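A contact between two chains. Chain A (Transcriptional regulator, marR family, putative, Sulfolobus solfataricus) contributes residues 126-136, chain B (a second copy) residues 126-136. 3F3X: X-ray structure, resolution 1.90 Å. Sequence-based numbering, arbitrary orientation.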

# COMPACT_ATOMS: atom_id res chain seq x y z
N GLU A 126 -1.83 19.57 4.62
CA GLU A 126 -3.28 19.72 4.51
C GLU A 126 -3.77 19.52 3.08
O GLU A 126 -4.74 18.79 2.85
N GLU A 127 -3.11 20.17 2.13
CA GLU A 127 -3.49 20.04 0.73
C GLU A 127 -3.29 18.60 0.24
O GLU A 127 -4.10 18.08 -0.52
N LEU A 128 -2.20 17.97 0.67
CA LEU A 128 -1.92 16.60 0.26
C LEU A 128 -3.01 15.69 0.83
O LEU A 128 -3.44 14.73 0.18
N LEU A 129 -3.44 15.99 2.05
CA LEU A 129 -4.47 15.22 2.73
C LEU A 129 -5.79 15.28 1.96
O LEU A 129 -6.45 14.24 1.79
N GLU A 130 -6.17 16.46 1.50
CA GLU A 130 -7.42 16.59 0.76
C GLU A 130 -7.32 15.83 -0.56
O GLU A 130 -8.24 15.13 -0.94
N GLY A 131 -6.19 15.99 -1.25
CA GLY A 131 -6.01 15.30 -2.51
C GLY A 131 -6.11 13.79 -2.33
O GLY A 131 -6.81 13.11 -3.08
N LEU A 132 -5.39 13.27 -1.34
CA LEU A 132 -5.42 11.84 -1.08
C LEU A 132 -6.81 11.36 -0.67
O LEU A 132 -7.24 10.29 -1.11
N ASN A 133 -7.53 12.13 0.14
CA ASN A 133 -8.87 11.71 0.54
C ASN A 133 -9.77 11.61 -0.69
O ASN A 133 -10.54 10.66 -0.84
N LYS A 134 -9.67 12.58 -1.59
CA LYS A 134 -10.50 12.55 -2.79
C LYS A 134 -10.14 11.32 -3.62
O LYS A 134 -11.02 10.59 -4.09
N ILE A 135 -8.85 11.07 -3.80
CA ILE A 135 -8.40 9.92 -4.57
C ILE A 135 -8.99 8.63 -3.99
O ILE A 135 -9.52 7.79 -4.72
N LEU A 136 -8.90 8.48 -2.66
CA LEU A 136 -9.43 7.28 -2.02
C LEU A 136 -10.92 7.07 -2.32
O LEU A 136 -11.36 5.95 -2.58
N GLU B 126 0.12 17.36 -10.31
CA GLU B 126 1.55 17.67 -10.27
C GLU B 126 2.04 17.95 -8.86
O GLU B 126 3.06 17.42 -8.43
N GLU B 127 1.31 18.79 -8.13
CA GLU B 127 1.68 19.12 -6.76
C GLU B 127 1.60 17.89 -5.86
O GLU B 127 2.44 17.70 -4.99
N LEU B 128 0.57 17.06 -6.06
CA LEU B 128 0.42 15.85 -5.26
C LEU B 128 1.59 14.92 -5.55
O LEU B 128 2.10 14.25 -4.64
N LEU B 129 2.01 14.88 -6.81
CA LEU B 129 3.11 14.04 -7.23
C LEU B 129 4.41 14.44 -6.54
O LEU B 129 5.16 13.57 -6.07
N GLU B 130 4.68 15.74 -6.46
CA GLU B 130 5.90 16.20 -5.81
C GLU B 130 5.85 15.86 -4.33
O GLU B 130 6.83 15.39 -3.76
N GLY B 131 4.71 16.12 -3.70
CA GLY B 131 4.57 15.83 -2.28
C GLY B 131 4.80 14.35 -2.00
O GLY B 131 5.55 13.99 -1.10
N LEU B 132 4.15 13.49 -2.78
CA LEU B 132 4.31 12.06 -2.61
C LEU B 132 5.75 11.60 -2.86
O LEU B 132 6.26 10.76 -2.14
N ASN B 133 6.40 12.15 -3.89
CA ASN B 133 7.79 11.76 -4.15
C ASN B 133 8.68 12.11 -2.96
O ASN B 133 9.52 11.32 -2.55
N LYS B 134 8.48 13.30 -2.40
CA LYS B 134 9.28 13.70 -1.26
C LYS B 134 9.02 12.75 -0.08
O LYS B 134 9.96 12.28 0.57
N ILE B 135 7.76 12.46 0.18
CA ILE B 135 7.41 11.55 1.26
C ILE B 135 8.11 10.20 1.08
O ILE B 135 8.71 9.67 2.03
N LEU B 136 8.06 9.66 -0.13
CA LEU B 136 8.71 8.37 -0.39
C LEU B 136 10.20 8.40 -0.07
O LEU B 136 10.74 7.45 0.52

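Two copies of one helical segment cross at a steep angle, 107° between their N-to-C directions, about an exact two-fold axis, so each contact between different residues occurs twice, while each residue that meets its own copy does so once. Leu A128 and Leu B128 sit at the centre, and their CA atoms lie 6.0 Å apart. Their CA-to-CB bonds point sideways, yet the m,t rotamer (chi1 -67°, chi2 177°) carries the methyls to the partner: Leu A128 CD2 meets Leu B128 CD2 at 3.9 Å and Gly B131 CA at 4.0 Å.

Glycine makes the room for this. An ideal CB on Gly B131 would point toward chain A and fall 2.5 Å from Leu A128 CD2, a clash; its absence lets the leucine methyl rest on bare backbone. The other methyl of the same leucine, Leu A128 CD1, reaches Ile B135 CD1 at 4.2 Å, with the isoleucine pointing toward chain A in an m,t conformation that extends its CD1.

Leu A132 repeats the m,t solution, and its CD2 lies 4.3 Å from Leu B132 CD2 across the axis. At the exposed margin, Glu A127 and Glu B127 point toward each other's chains, bringing their OE1 atoms to 4.0 Å, a like-charge approach. No hydrogen bond joins the two stretches; the packing between them is essentially apolar.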

# COMPACT_ATOMS: atom_id res chain seq x y z
CB GLU A 126 -3.70 21.10 5.03
CG GLU A 126 -5.18 21.25 5.39
CD GLU A 126 -6.07 21.20 4.17
OE1 GLU A 126 -5.66 21.74 3.12
OE2 GLU A 126 -7.18 20.63 4.26
CB GLU A 127 -2.68 21.00 -0.14
CG GLU A 127 -3.01 22.47 0.14
CD GLU A 127 -2.15 23.43 -0.66
OE1 GLU A 127 -1.40 22.99 -1.57
OE2 GLU A 127 -2.24 24.65 -0.39
CB LEU A 128 -0.55 16.15 0.78
CG LEU A 128 0.69 16.84 0.21
CD1 LEU A 128 1.94 16.31 0.89
CD2 LEU A 128 0.75 16.59 -1.30
CB LEU A 129 -4.67 15.74 4.16
CG LEU A 129 -5.55 14.90 5.07
CD1 LEU A 129 -5.05 13.45 5.10
CD2 LEU A 129 -5.52 15.50 6.47
CB GLU A 130 -7.73 18.05 0.45
CG GLU A 130 -7.94 18.93 1.67
CD GLU A 130 -8.63 20.23 1.32
OE1 GLU A 130 -8.61 21.15 2.16
OE2 GLU A 130 -9.20 20.33 0.21
CB LEU A 132 -4.39 11.48 -0.00
CG LEU A 132 -2.93 11.66 -0.46
CD1 LEU A 132 -1.99 11.33 0.69
CD2 LEU A 132 -2.65 10.76 -1.65
CB ASN A 133 -9.48 12.67 1.56
CG ASN A 133 -8.83 12.57 2.92
OD1 ASN A 133 -8.49 11.48 3.38
ND2 ASN A 133 -8.65 13.71 3.58
CB LYS A 134 -10.31 13.82 -3.61
CG LYS A 134 -11.30 13.92 -4.77
CD LYS A 134 -11.27 15.29 -5.43
CE LYS A 134 -12.36 15.40 -6.49
NZ LYS A 134 -12.42 16.76 -7.10
CB ILE A 135 -6.86 9.83 -4.60
CG1 ILE A 135 -6.31 10.91 -5.54
CG2 ILE A 135 -6.41 8.44 -5.05
CD1 ILE A 135 -4.80 11.05 -5.50
CB LEU A 136 -9.22 7.33 -0.51
CG LEU A 136 -9.80 6.12 0.24
CD1 LEU A 136 -9.13 4.83 -0.25
CD2 LEU A 136 -9.60 6.28 1.73
CB GLU B 126 1.85 18.86 -11.19
CG GLU B 126 3.31 19.03 -11.59
CD GLU B 126 4.19 19.42 -10.43
OE1 GLU B 126 3.72 20.22 -9.59
OE2 GLU B 126 5.34 18.96 -10.36
CB GLU B 127 0.77 20.23 -6.21
CG GLU B 127 0.97 21.56 -6.92
CD GLU B 127 0.02 22.64 -6.44
OE1 GLU B 127 -0.70 22.43 -5.43
OE2 GLU B 127 -0.00 23.73 -7.06
CB LEU B 128 -0.90 15.15 -5.61
CG LEU B 128 -2.20 15.86 -5.24
CD1 LEU B 128 -3.39 15.04 -5.72
CD2 LEU B 128 -2.27 16.08 -3.73
CB LEU B 129 3.28 14.12 -8.76
CG LEU B 129 4.25 13.13 -9.39
CD1 LEU B 129 3.89 11.70 -8.97
CD2 LEU B 129 4.19 13.28 -10.90
CB GLU B 130 6.07 17.70 -5.96
CG GLU B 130 6.22 18.19 -7.39
CD GLU B 130 6.79 19.59 -7.45
OE1 GLU B 130 6.70 20.21 -8.54
OE2 GLU B 130 7.32 20.07 -6.43
CB LEU B 132 3.33 11.30 -3.51
CG LEU B 132 1.86 11.48 -3.11
CD1 LEU B 132 0.97 10.73 -4.09
CD2 LEU B 132 1.65 10.95 -1.69
CB ASN B 133 8.32 12.42 -5.43
CG ASN B 133 7.70 11.86 -6.68
OD1 ASN B 133 7.47 10.65 -6.79
ND2 ASN B 133 7.42 12.73 -7.65
CB LYS B 134 8.97 15.14 -0.85
CG LYS B 134 9.93 15.67 0.21
CD LYS B 134 9.76 17.16 0.43
CE LYS B 134 10.83 17.69 1.39
NZ LYS B 134 10.76 19.17 1.57
CB ILE B 135 5.88 11.34 1.34
CG1 ILE B 135 5.22 12.59 1.92
CG2 ILE B 135 5.55 10.11 2.19
CD1 ILE B 135 3.71 12.57 1.86
CB LEU B 136 8.51 7.94 -1.85
CG LEU B 136 9.21 6.62 -2.20
CD1 LEU B 136 8.65 5.49 -1.34
CD2 LEU B 136 9.02 6.31 -3.67